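Guanylate kinase (Stenotrophomonas maltophilia, PDB 6WCT) catalyses the ATP-dependent phosphorylation of GMP to GDP, releasing ADP, and is thought to serve in the recycling of GMP and indirectly of cGMP. Local coordinates at residues A[40-45]-A[194-199]; A[51-56]-A[69-74]; A[56-61]-A[96-101]. All blocks are in the same frame, centred on the assembly; numbering follows the deposited sequence.

Interaction 1: A[40-45]-A[194-199]; sequences NATLAR and ELCAIF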
loop_
_atom_site.group_PDB
_atom_site.type_symbol
_atom_site.label_atom_id
_atom_site.label_comp_id
_atom_site.label_asym_id
_atom_site.label_seq_id
_atom_site.Cartn_x
_atom_site.Cartn_y
_atom_site.Cartn_z
ATOM N N ASN A 40 15.765 -5.126 -8.056
ATOM C CA ASN A 40 15.968 -5.740 -9.368
ATOM C C ASN A 40 15.000 -6.893 -9.598
ATOM O O ASN A 40 14.459 -7.048 -10.702
ATOM C CB ASN A 40 17.407 -6.239 -9.509
ATOM C CG ASN A 40 18.421 -5.112 -9.511
ATOM O OD1 ASN A 40 18.083 -3.951 -9.761
ATOM N ND2 ASN A 40 19.679 -5.453 -9.259
ATOM N N ALA A 41 14.774 -7.727 -8.577
ATOM C CA ALA A 41 13.806 -8.811 -8.747
ATOM C C ALA A 41 12.390 -8.274 -8.862
ATOM O O ALA A 41 11.561 -8.842 -9.579
ATOM C CB ALA A 41 13.894 -9.811 -7.594
ATOM N N THR A 42 12.093 -7.186 -8.161
ATOM C CA THR A 42 10.758 -6.598 -8.224
ATOM C C THR A 42 10.479 -5.980 -9.591
ATOM O O THR A 42 9.392 -6.162 -10.151
ATOM C CB THR A 42 10.627 -5.542 -7.133
ATOM O OG1 THR A 42 10.842 -6.167 -5.863
ATOM C CG2 THR A 42 9.238 -4.924 -7.159
ATOM N N LEU A 43 11.455 -5.246 -10.144
ATOM C CA LEU A 43 11.264 -4.619 -11.448
ATOM C C LEU A 43 11.179 -5.641 -12.569
ATOM O O LEU A 43 10.413 -5.443 -13.519
ATOM C CB LEU A 43 12.380 -3.613 -11.725
ATOM C CG LEU A 43 12.391 -2.504 -10.674
ATOM C CD1 LEU A 43 13.608 -1.596 -10.805
ATOM C CD2 LEU A 43 11.094 -1.728 -10.692
ATOM N N ALA A 44 11.922 -6.749 -12.469
ATOM C CA ALA A 44 11.791 -7.806 -13.466
ATOM C C ALA A 44 10.370 -8.341 -13.493
ATOM O O ALA A 44 9.869 -8.754 -14.549
ATOM C CB ALA A 44 12.791 -8.933 -13.199
ATOM N N ARG A 45 9.732 -8.408 -12.325
ATOM C CA ARG A 45 8.342 -8.841 -12.232
ATOM C C ARG A 45 7.367 -7.727 -12.610
ATOM O O ARG A 45 6.234 -8.010 -13.006
ATOM C CB ARG A 45 8.047 -9.356 -10.820
ATOM C CG ARG A 45 6.791 -10.212 -10.738
ATOM C CD ARG A 45 6.516 -10.651 -9.314
ATOM N NE ARG A 45 7.578 -11.509 -8.809
ATOM C CZ ARG A 45 7.633 -11.958 -7.562
ATOM N NH1 ARG A 45 6.687 -11.626 -6.696
ATOM N NH2 ARG A 45 8.640 -12.733 -7.186
ATOM N N GLU A 194 6.483 -8.475 -1.088
ATOM C CA GLU A 194 5.966 -7.333 -0.342
ATOM C C GLU A 194 6.207 -6.027 -1.088
ATOM O O GLU A 194 5.336 -5.154 -1.124
ATOM C CB GLU A 194 6.599 -7.312 1.056
ATOM C CG GLU A 194 6.187 -8.549 1.902
ATOM C CD GLU A 194 6.676 -8.514 3.351
ATOM O OE1 GLU A 194 7.669 -7.816 3.649
ATOM O OE2 GLU A 194 6.053 -9.194 4.200
ATOM N N LEU A 195 7.383 -5.863 -1.682
ATOM C CA LEU A 195 7.606 -4.659 -2.470
ATOM C C LEU A 195 6.689 -4.655 -3.692
ATOM O O LEU A 195 6.192 -3.599 -4.099
ATOM C CB LEU A 195 9.080 -4.541 -2.860
ATOM C CG LEU A 195 9.504 -3.217 -3.503
ATOM C CD1 LEU A 195 9.236 -2.058 -2.580
ATOM C CD2 LEU A 195 10.938 -3.224 -4.000
ATOM N N CYS A 196 6.453 -5.823 -4.297
ATOM C CA CYS A 196 5.500 -5.870 -5.405
ATOM C C CYS A 196 4.093 -5.482 -4.950
ATOM O O CYS A 196 3.386 -4.765 -5.663
ATOM C CB CYS A 196 5.490 -7.255 -6.057
ATOM S SG CYS A 196 6.995 -7.674 -6.978
ATOM N N ALA A 197 3.657 -5.954 -3.776
ATOM C CA ALA A 197 2.333 -5.567 -3.287
ATOM C C ALA A 197 2.231 -4.058 -3.095
ATOM O O ALA A 197 1.201 -3.459 -3.416
ATOM C CB ALA A 197 2.001 -6.292 -1.988
ATOM N N ILE A 198 3.291 -3.429 -2.582
ATOM C CA ILE A 198 3.289 -1.977 -2.389
ATOM C C ILE A 198 3.156 -1.261 -3.728
ATOM O O ILE A 198 2.378 -0.314 -3.867
ATOM C CB ILE A 198 4.557 -1.531 -1.645
ATOM C CG1 ILE A 198 4.554 -2.048 -0.199
ATOM C CG2 ILE A 198 4.735 0.017 -1.726
ATOM C CD1 ILE A 198 5.883 -1.753 0.563
ATOM N N PHE A 199 3.914 -1.705 -4.746
ATOM C CA PHE A 199 3.811 -1.058 -6.056
ATOM C C PHE A 199 2.432 -1.270 -6.675
ATOM O O PHE A 199 1.833 -0.327 -7.215
ATOM C CB PHE A 199 4.912 -1.552 -6.984
ATOM C CG PHE A 199 6.291 -1.113 -6.570
ATOM C CD1 PHE A 199 6.463 -0.141 -5.592
ATOM C CD2 PHE A 199 7.405 -1.664 -7.154
ATOM C CE1 PHE A 199 7.741 0.267 -5.208
ATOM C CE2 PHE A 199 8.682 -1.256 -6.784
ATOM C CZ PHE A 199 8.852 -0.300 -5.812
#

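Interaction 2: A[51-56]-A[69-74]; sequences LSISFT and HYHFVS. With 5GP (guanosine-5'-monophosphate), chain E.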
loop_
_atom_site.group_PDB
_atom_site.type_symbol
_atom_site.label_atom_id
_atom_site.label_comp_id
_atom_site.label_asym_id
_atom_site.label_seq_id
_atom_site.Cartn_x
_atom_site.Cartn_y
_atom_site.Cartn_z
ATOM N N LEU A 51 14.277 1.935 -13.488
ATOM C CA LEU A 51 15.288 2.217 -12.485
ATOM C C LEU A 51 16.198 3.355 -12.941
ATOM O O LEU A 51 16.481 3.510 -14.127
ATOM C CB LEU A 51 16.102 0.945 -12.230
ATOM C CG LEU A 51 17.255 0.965 -11.241
ATOM C CD1 LEU A 51 16.798 1.460 -9.856
ATOM C CD2 LEU A 51 17.839 -0.422 -11.165
ATOM N N SER A 52 16.657 4.152 -11.991
ATOM C CA SER A 52 17.579 5.246 -12.273
ATOM C C SER A 52 18.987 4.898 -11.792
ATOM O O SER A 52 19.164 4.362 -10.701
ATOM C CB SER A 52 17.106 6.535 -11.602
ATOM O OG SER A 52 18.112 7.514 -11.662
ATOM N N ILE A 53 19.988 5.225 -12.595
ATOM C CA ILE A 53 21.389 5.051 -12.223
ATOM C C ILE A 53 21.912 6.376 -11.673
ATOM O O ILE A 53 21.939 7.388 -12.385
ATOM C CB ILE A 53 22.234 4.580 -13.411
ATOM C CG1 ILE A 53 21.626 3.324 -14.040
ATOM C CG2 ILE A 53 23.691 4.345 -12.959
ATOM C CD1 ILE A 53 21.542 2.170 -13.094
ATOM N N SER A 54 22.317 6.376 -10.408
ATOM C CA SER A 54 22.807 7.578 -9.754
ATOM C C SER A 54 24.229 7.917 -10.198
ATOM O O SER A 54 24.970 7.076 -10.711
ATOM C CB SER A 54 22.792 7.400 -8.230
ATOM O OG SER A 54 21.474 7.238 -7.748
ATOM N N PHE A 55 24.582 9.187 -10.024
ATOM C CA PHE A 55 25.949 9.683 -10.092
ATOM C C PHE A 55 26.551 9.672 -8.689
ATOM O O PHE A 55 25.841 9.832 -7.698
ATOM C CB PHE A 55 25.981 11.110 -10.661
ATOM C CG PHE A 55 25.808 11.167 -12.151
ATOM C CD1 PHE A 55 24.551 11.034 -12.725
ATOM C CD2 PHE A 55 26.900 11.332 -12.977
ATOM C CE1 PHE A 55 24.393 11.052 -14.082
ATOM C CE2 PHE A 55 26.750 11.362 -14.346
ATOM C CZ PHE A 55 25.493 11.206 -14.896
ATOM N N THR A 56 27.863 9.451 -8.604
ATOM C CA THR A 56 28.547 9.548 -7.323
ATOM C C THR A 56 29.994 9.911 -7.578
ATOM O O THR A 56 30.577 9.502 -8.585
ATOM C CB THR A 56 28.489 8.240 -6.521
ATOM O OG1 THR A 56 29.044 8.446 -5.225
ATOM C CG2 THR A 56 29.319 7.160 -7.206
ATOM N N HIS A 69 26.314 0.098 -11.754
ATOM C CA HIS A 69 25.843 0.383 -10.399
ATOM C C HIS A 69 25.734 1.873 -10.131
ATOM O O HIS A 69 24.839 2.302 -9.386
ATOM C CB HIS A 69 26.769 -0.274 -9.374
ATOM C CG HIS A 69 27.000 -1.730 -9.633
ATOM N ND1 HIS A 69 27.983 -2.189 -10.484
ATOM C CD2 HIS A 69 26.339 -2.829 -9.195
ATOM C CE1 HIS A 69 27.936 -3.508 -10.536
ATOM N NE2 HIS A 69 26.945 -3.922 -9.768
ATOM N N TYR A 70 26.624 2.662 -10.730
ATOM C CA TYR A 70 26.640 4.111 -10.594
ATOM C C TYR A 70 27.281 4.680 -11.846
ATOM O O TYR A 70 28.043 4.002 -12.533
ATOM C CB TYR A 70 27.456 4.584 -9.367
ATOM C CG TYR A 70 26.834 4.403 -7.994
ATOM C CD1 TYR A 70 25.989 5.360 -7.474
ATOM C CD2 TYR A 70 27.085 3.267 -7.226
ATOM C CE1 TYR A 70 25.418 5.216 -6.202
ATOM C CE2 TYR A 70 26.508 3.101 -5.954
ATOM C CZ TYR A 70 25.671 4.094 -5.460
ATOM O OH TYR A 70 25.087 3.997 -4.222
ATOM N N HIS A 71 27.038 5.955 -12.091
ATOM C CA HIS A 71 27.925 6.718 -12.958
ATOM C C HIS A 71 28.957 7.358 -12.034
ATOM O O HIS A 71 28.665 8.332 -11.335
ATOM C CB HIS A 71 27.149 7.751 -13.765
ATOM C CG HIS A 71 26.135 7.154 -14.688
ATOM N ND1 HIS A 71 26.483 6.428 -15.807
ATOM C CD2 HIS A 71 24.781 7.145 -14.642
ATOM C CE1 HIS A 71 25.387 6.020 -16.424
ATOM N NE2 HIS A 71 24.341 6.442 -15.738
ATOM N N PHE A 72 30.155 6.789 -11.998
ATOM C CA PHE A 72 31.209 7.311 -11.143
ATOM C C PHE A 72 31.903 8.461 -11.845
ATOM O O PHE A 72 32.376 8.309 -12.969
ATOM C CB PHE A 72 32.234 6.238 -10.802
ATOM C CG PHE A 72 31.683 5.108 -9.993
ATOM C CD1 PHE A 72 31.144 3.993 -10.623
ATOM C CD2 PHE A 72 31.723 5.145 -8.605
ATOM C CE1 PHE A 72 30.637 2.933 -9.879
ATOM C CE2 PHE A 72 31.217 4.089 -7.844
ATOM C CZ PHE A 72 30.675 2.985 -8.476
ATOM N N VAL A 73 31.955 9.618 -11.193
ATOM C CA VAL A 73 32.629 10.783 -11.742
ATOM C C VAL A 73 33.533 11.367 -10.663
ATOM O O VAL A 73 33.535 10.926 -9.516
ATOM C CB VAL A 73 31.642 11.842 -12.256
ATOM C CG1 VAL A 73 30.837 11.270 -13.405
ATOM C CG2 VAL A 73 30.759 12.353 -11.121
ATOM N N SER A 74 34.333 12.348 -11.058
ATOM C CA SER A 74 35.175 13.027 -10.095
ATOM C C SER A 74 34.326 13.953 -9.233
ATOM O O SER A 74 33.193 14.295 -9.583
ATOM C CB SER A 74 36.262 13.826 -10.808
ATOM O OG SER A 74 35.701 14.950 -11.466
HETATM P P 5GP E . 26.658 3.243 -1.264
HETATM O O1P 5GP E . 26.460 2.676 -2.647
HETATM O O2P 5GP E . 27.063 2.227 -0.197
HETATM O O3P 5GP E . 27.592 4.426 -1.197
HETATM O "O5'" 5GP E . 25.283 3.864 -0.812
HETATM C "C5'" 5GP E . 25.229 4.802 0.243
HETATM C "C4'" 5GP E . 23.862 5.412 0.319
HETATM O "O4'" 5GP E . 23.725 6.395 -0.741
HETATM C "C3'" 5GP E . 22.709 4.410 0.119
HETATM O "O3'" 5GP E . 21.667 4.673 1.050
HETATM C "C2'" 5GP E . 22.191 4.753 -1.270
HETATM O "O2'" 5GP E . 20.829 4.457 -1.484
HETATM C "C1'" 5GP E . 22.458 6.245 -1.316
HETATM N N9 5GP E . 22.459 6.799 -2.659
HETATM C C8 5GP E . 22.696 6.113 -3.821
HETATM N N7 5GP E . 22.433 6.811 -4.894
HETATM C C5 5GP E . 22.012 8.039 -4.407
HETATM C C6 5GP E . 21.545 9.181 -5.082
HETATM O O6 5GP E . 21.420 9.311 -6.297
HETATM N N1 5GP E . 21.171 10.190 -4.210
HETATM C C2 5GP E . 21.234 10.109 -2.841
HETATM N N2 5GP E . 20.806 11.170 -2.144
HETATM N N3 5GP E . 21.676 9.035 -2.195
HETATM C C4 5GP E . 22.038 8.046 -3.029
HETATM O O HOH W 1 22.593 3.791 -8.967
#

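Interaction 3: A[56-61]-A[96-101]; sequences TSRAMR and DWKGTA. With 5GP (guanosine-5'-monophosphate), chain E.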
loop_
_atom_site.group_PDB
_atom_site.type_symbol
_atom_site.label_atom_id
_atom_site.label_comp_id
_atom_site.label_asym_id
_atom_site.label_seq_id
_atom_site.Cartn_x
_atom_site.Cartn_y
_atom_site.Cartn_z
ATOM N N THR A 56 27.863 9.451 -8.604
ATOM C CA THR A 56 28.547 9.548 -7.323
ATOM C C THR A 56 29.994 9.911 -7.578
ATOM O O THR A 56 30.577 9.502 -8.585
ATOM C CB THR A 56 28.489 8.240 -6.521
ATOM O OG1 THR A 56 29.044 8.446 -5.225
ATOM C CG2 THR A 56 29.319 7.160 -7.206
ATOM N N SER A 57 30.570 10.689 -6.662
ATOM C CA SER A 57 31.993 10.974 -6.716
ATOM C C SER A 57 32.795 10.074 -5.792
ATOM O O SER A 57 34.016 10.226 -5.715
ATOM C CB SER A 57 32.267 12.448 -6.391
ATOM O OG SER A 57 31.928 12.748 -5.041
ATOM N N ARG A 58 32.143 9.163 -5.073
ATOM C CA ARG A 58 32.888 8.232 -4.242
ATOM C C ARG A 58 33.676 7.261 -5.119
ATOM O O ARG A 58 33.359 7.037 -6.292
ATOM C CB ARG A 58 31.962 7.479 -3.282
ATOM C CG ARG A 58 31.186 6.294 -3.861
ATOM C CD ARG A 58 31.059 5.250 -2.755
ATOM N NE ARG A 58 30.002 4.255 -2.925
ATOM C CZ ARG A 58 30.106 3.194 -3.714
ATOM N NH1 ARG A 58 31.204 3.012 -4.442
ATOM N NH2 ARG A 58 29.116 2.316 -3.784
ATOM N N ALA A 59 34.751 6.727 -4.549
ATOM C CA ALA A 59 35.600 5.786 -5.266
ATOM C C ALA A 59 34.867 4.471 -5.509
ATOM O O ALA A 59 34.047 4.032 -4.704
ATOM C CB ALA A 59 36.900 5.537 -4.493
ATOM N N MET A 60 35.186 3.837 -6.631
ATOM C CA MET A 60 34.600 2.550 -6.975
ATOM C C MET A 60 35.064 1.477 -6.000
ATOM O O MET A 60 36.229 1.437 -5.600
ATOM C CB MET A 60 35.024 2.156 -8.393
ATOM C CG MET A 60 34.384 2.971 -9.505
ATOM S SD MET A 60 34.952 2.422 -11.126
ATOM C CE MET A 60 33.924 0.969 -11.285
ATOM N N ARG A 61 34.142 0.663 -5.568
ATOM C CA ARG A 61 34.468 -0.486 -4.747
ATOM C C ARG A 61 34.605 -1.731 -5.614
ATOM O O ARG A 61 34.095 -1.775 -6.738
ATOM C CB ARG A 61 33.396 -0.678 -3.660
ATOM C CG ARG A 61 33.133 0.598 -2.871
ATOM C CD ARG A 61 31.892 0.518 -1.984
ATOM N NE ARG A 61 31.774 1.718 -1.165
ATOM C CZ ARG A 61 30.674 2.094 -0.520
ATOM N NH1 ARG A 61 29.573 1.360 -0.582
ATOM N NH2 ARG A 61 30.680 3.212 0.195
ATOM N N ASP A 96 30.821 11.720 0.500
ATOM C CA ASP A 96 30.956 11.831 -0.947
ATOM C C ASP A 96 29.627 12.293 -1.521
ATOM O O ASP A 96 28.586 12.199 -0.873
ATOM C CB ASP A 96 31.366 10.501 -1.592
ATOM C CG ASP A 96 32.817 10.133 -1.325
ATOM O OD1 ASP A 96 33.732 10.764 -1.915
ATOM O OD2 ASP A 96 33.035 9.201 -0.512
ATOM N N TRP A 97 29.677 12.786 -2.751
ATOM C CA TRP A 97 28.478 13.220 -3.455
ATOM C C TRP A 97 27.692 12.039 -4.023
ATOM O O TRP A 97 28.265 11.090 -4.562
ATOM C CB TRP A 97 28.854 14.153 -4.598
ATOM C CG TRP A 97 29.357 15.487 -4.163
ATOM C CD1 TRP A 97 30.604 16.006 -4.390
ATOM C CD2 TRP A 97 28.636 16.479 -3.432
ATOM N NE1 TRP A 97 30.697 17.259 -3.842
ATOM C CE2 TRP A 97 29.503 17.575 -3.248
ATOM C CE3 TRP A 97 27.340 16.549 -2.910
ATOM C CZ2 TRP A 97 29.118 18.726 -2.563
ATOM C CZ3 TRP A 97 26.957 17.692 -2.232
ATOM C CH2 TRP A 97 27.844 18.767 -2.064
ATOM N N LYS A 98 26.370 12.123 -3.926
ATOM C CA LYS A 98 25.448 11.218 -4.592
ATOM C C LYS A 98 24.342 12.056 -5.219
ATOM O O LYS A 98 23.973 13.107 -4.693
ATOM C CB LYS A 98 24.847 10.194 -3.617
ATOM C CG LYS A 98 25.849 9.204 -3.040
ATOM C CD LYS A 98 25.823 7.889 -3.788
ATOM C CE LYS A 98 27.023 7.033 -3.417
ATOM N NZ LYS A 98 26.826 6.323 -2.132
ATOM N N GLY A 99 23.836 11.604 -6.360
ATOM C CA GLY A 99 22.848 12.390 -7.064
ATOM C C GLY A 99 22.069 11.691 -8.161
ATOM O O GLY A 99 22.585 10.834 -8.892
ATOM N N THR A 100 20.808 12.086 -8.286
ATOM C CA THR A 100 19.935 11.656 -9.366
ATOM C C THR A 100 19.939 12.755 -10.416
ATOM O O THR A 100 19.535 13.887 -10.126
ATOM C CB THR A 100 18.506 11.437 -8.869
ATOM O OG1 THR A 100 18.484 10.447 -7.838
ATOM C CG2 THR A 100 17.618 11.003 -10.011
ATOM N N ALA A 101 20.395 12.431 -11.624
ATOM C CA ALA A 101 20.415 13.426 -12.683
ATOM C C ALA A 101 18.996 13.782 -13.084
ATOM O O ALA A 101 18.117 12.915 -13.157
ATOM C CB ALA A 101 21.183 12.928 -13.912
HETATM P P 5GP E . 26.658 3.243 -1.264
HETATM O O1P 5GP E . 26.460 2.676 -2.647
HETATM O O2P 5GP E . 27.063 2.227 -0.197
HETATM O O3P 5GP E . 27.592 4.426 -1.197
HETATM O "O5'" 5GP E . 25.283 3.864 -0.812
HETATM C "C5'" 5GP E . 25.229 4.802 0.243
HETATM C "C4'" 5GP E . 23.862 5.412 0.319
HETATM O "O4'" 5GP E . 23.725 6.395 -0.741
HETATM C "C3'" 5GP E . 22.709 4.410 0.119
HETATM O "O3'" 5GP E . 21.667 4.673 1.050
HETATM C "C2'" 5GP E . 22.191 4.753 -1.270
HETATM O "O2'" 5GP E . 20.829 4.457 -1.484
HETATM C "C1'" 5GP E . 22.458 6.245 -1.316
HETATM N N9 5GP E . 22.459 6.799 -2.659
HETATM C C8 5GP E . 22.696 6.113 -3.821
HETATM N N7 5GP E . 22.433 6.811 -4.894
HETATM C C5 5GP E . 22.012 8.039 -4.407
HETATM C C6 5GP E . 21.545 9.181 -5.082
HETATM O O6 5GP E . 21.420 9.311 -6.297
HETATM N N1 5GP E . 21.171 10.190 -4.210
HETATM C C2 5GP E . 21.234 10.109 -2.841
HETATM N N2 5GP E . 20.806 11.170 -2.144
HETATM N N3 5GP E . 21.676 9.035 -2.195
HETATM C C4 5GP E . 22.038 8.046 -3.029
HETATM O O HOH W 2 35.509 7.558 -1.742
#

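Interaction 1: A[40-45]-A[194-199]
Thr-42 packs against Leu-195, Cys-196 and Phe-199, which lie along one side of the partner helix. Its two branches do different work. OG1 lies beside the backbone N (chi1 -59°), which leaves CG2 anti to that N. This CG2 methyl meets Cys-196 SG at 3.6 Å. It also meets the Phe-199 ring, with CE2 3.7 Å from Thr-42 CG2, and the two side chains cross at about a right angle. Thr-42 OG1 touches Leu-195 CD2 at 3.5 Å. That touch is van der Waals; the hydroxyl is hydrogen-bonded to Ile-38 O, one turn back in its own helix. Both helices flank the parallel sheet of the P-loop kinase core. Helix 35-45 begins at Lys-35 of the phosphate-binding loop, and helix 188-203 follows strand 181-184 at the edge of that sheet. The short segments approach to 9.7 Å between axes and cross at -51°. Thr-42 and Cys-196 have the nearest CA atoms, 6.0 Å apart. In Leu-195, chi1 -171° sets CG anti to the backbone N, on the Thr-42 side, and CD2 makes the contact. Leu-195 also packs on Val-137 and Ile-183 of the sheet. The chain of Arg-45 runs across at the outer margin of the contact. Its CD lies 3.8 Å from Cys-196 SG. The guanidinium turns to Asp-193, just before 194-199, where NH1 forms a salt bridge with OD1.

Interaction 2: A[51-56]-A[69-74]
The Phe-55 ring carries His-71 CB over one face, in a CH-pi contact 3.8 Å from the ring centroid. Val-73 CG1 sits at the edge of the same ring, in its plane. The imidazole of His-71 is turned 35° from the Phe-55 plane, and one of its faces takes Ile-53 CG2, 3.4 Å from His-71 CD2. The Tyr-70 ring has Ser-54 O and GMP O1P at its edge. Water 1 lies over one face, toward the rim, and joins Ser-54 N to His-69 O. One face of the Phe-72 ring takes Tyr-70 CB, offset toward the rim. With OG1 anti to the backbone N (chi1 -174°), Thr-56 CG2 falls between the N and the carbonyl carbon. This CG2 presses on Phe-72 CD2 at 3.4 Å. Those two side chains lie side by side, pointing the same way.

The backbones pair as parallel strands. His-71 N bonds to Ser-54 O at 2.7 Å. Thr-56 N bonds to His-71 O, and Val-73 N to Thr-56 O. The pairing carries two GMP-binding hydroxyls, one for the base and one for the phosphate. Ser-54 OG donates to O6 of the guanine at 2.5 Å. Tyr-70 OH donates to phosphate O1P; the modelled length is very short and so doubtful. Strand 71-72 edges the mixed sheet, next to strand 55-56, with strand 96-101 beyond. Helix 75-83 covers the Phe-55 side through Phe-78 and Met-81.

Interaction 3: A[56-61]-A[96-101]
Part of the GMP-binding site is formed here by a loop that opens with an ST turn and leaves strand 55-56 beside strand 96-101. Thr-56 and Lys-98 form an antiparallel non-hydrogen-bonded pair. Trp-97 O accepts two bonds. Thr-56 OG1 comes nearly in line with the C=O, at 2.8 Å from Trp-97 O; Ser-57 N, at 3.1 Å, is tilted from the carbonyl plane. Thr-56 OG1 in turn accepts from Arg-58 N. Ser-57 OG, set between its backbone N and carbonyl carbon (chi1 66°), receives Trp-97 N at 3.2 Å and lies at the edge of the indole. Asp-96 touches Arg-58 with its carboxylate carbon: CG is 3.4 Å from CB. Water 2 links Asp-96 OD2 to Ala-59 N.

Arg-58 reaches the phosphate, where NH2 donates to O1P at 2.9 Å. Its NH1 bonds to Ala-59 O, and Glu-64 forms a salt bridge with NH2; both hold the guanidinium. Arg-61 NE lies over the centre of that guanidinium, while Arg-61 NH1 donates to O2P at 2.7 Å. The shared phosphate probably offsets the repulsion between the two arginines. Lys-98 lies side by side with Thr-56, its CE 3.1 Å from OG1, and sends its aliphatic chain past the guanine. Its NZ is doubtfully placed. Strand 96-101 runs between strands 55-56 and 87-93, and Trp-97 stacks on Phe-78 of helix 75-83, NE1 bonded to Glu-79.

How the interactions relate
Interactions 2 and 3 share Thr-56 and sit about 6 Å apart between centres, in neighbouring strands of the mixed sheet. Phe-55 N lies 2.8 Å from Gly-99 O, probably a hydrogen bond. Tyr-70 CE2 lies 3.5 Å from Arg-58 NH2, and both residues bond to O1P of GMP. Interaction 2 also holds the base, through Ser-54; interaction 3 supplies both arginines at the phosphate. Interaction 1 belongs to the helices beside the parallel sheet, about 22 Å from interaction 2 and 25 Å from interaction 3 between centres. Its Leu-43 CD1 touches Leu-51 CB of interaction 2 at 3.8 Å. The side chain of Leu-195 is about 13 Å from GMP.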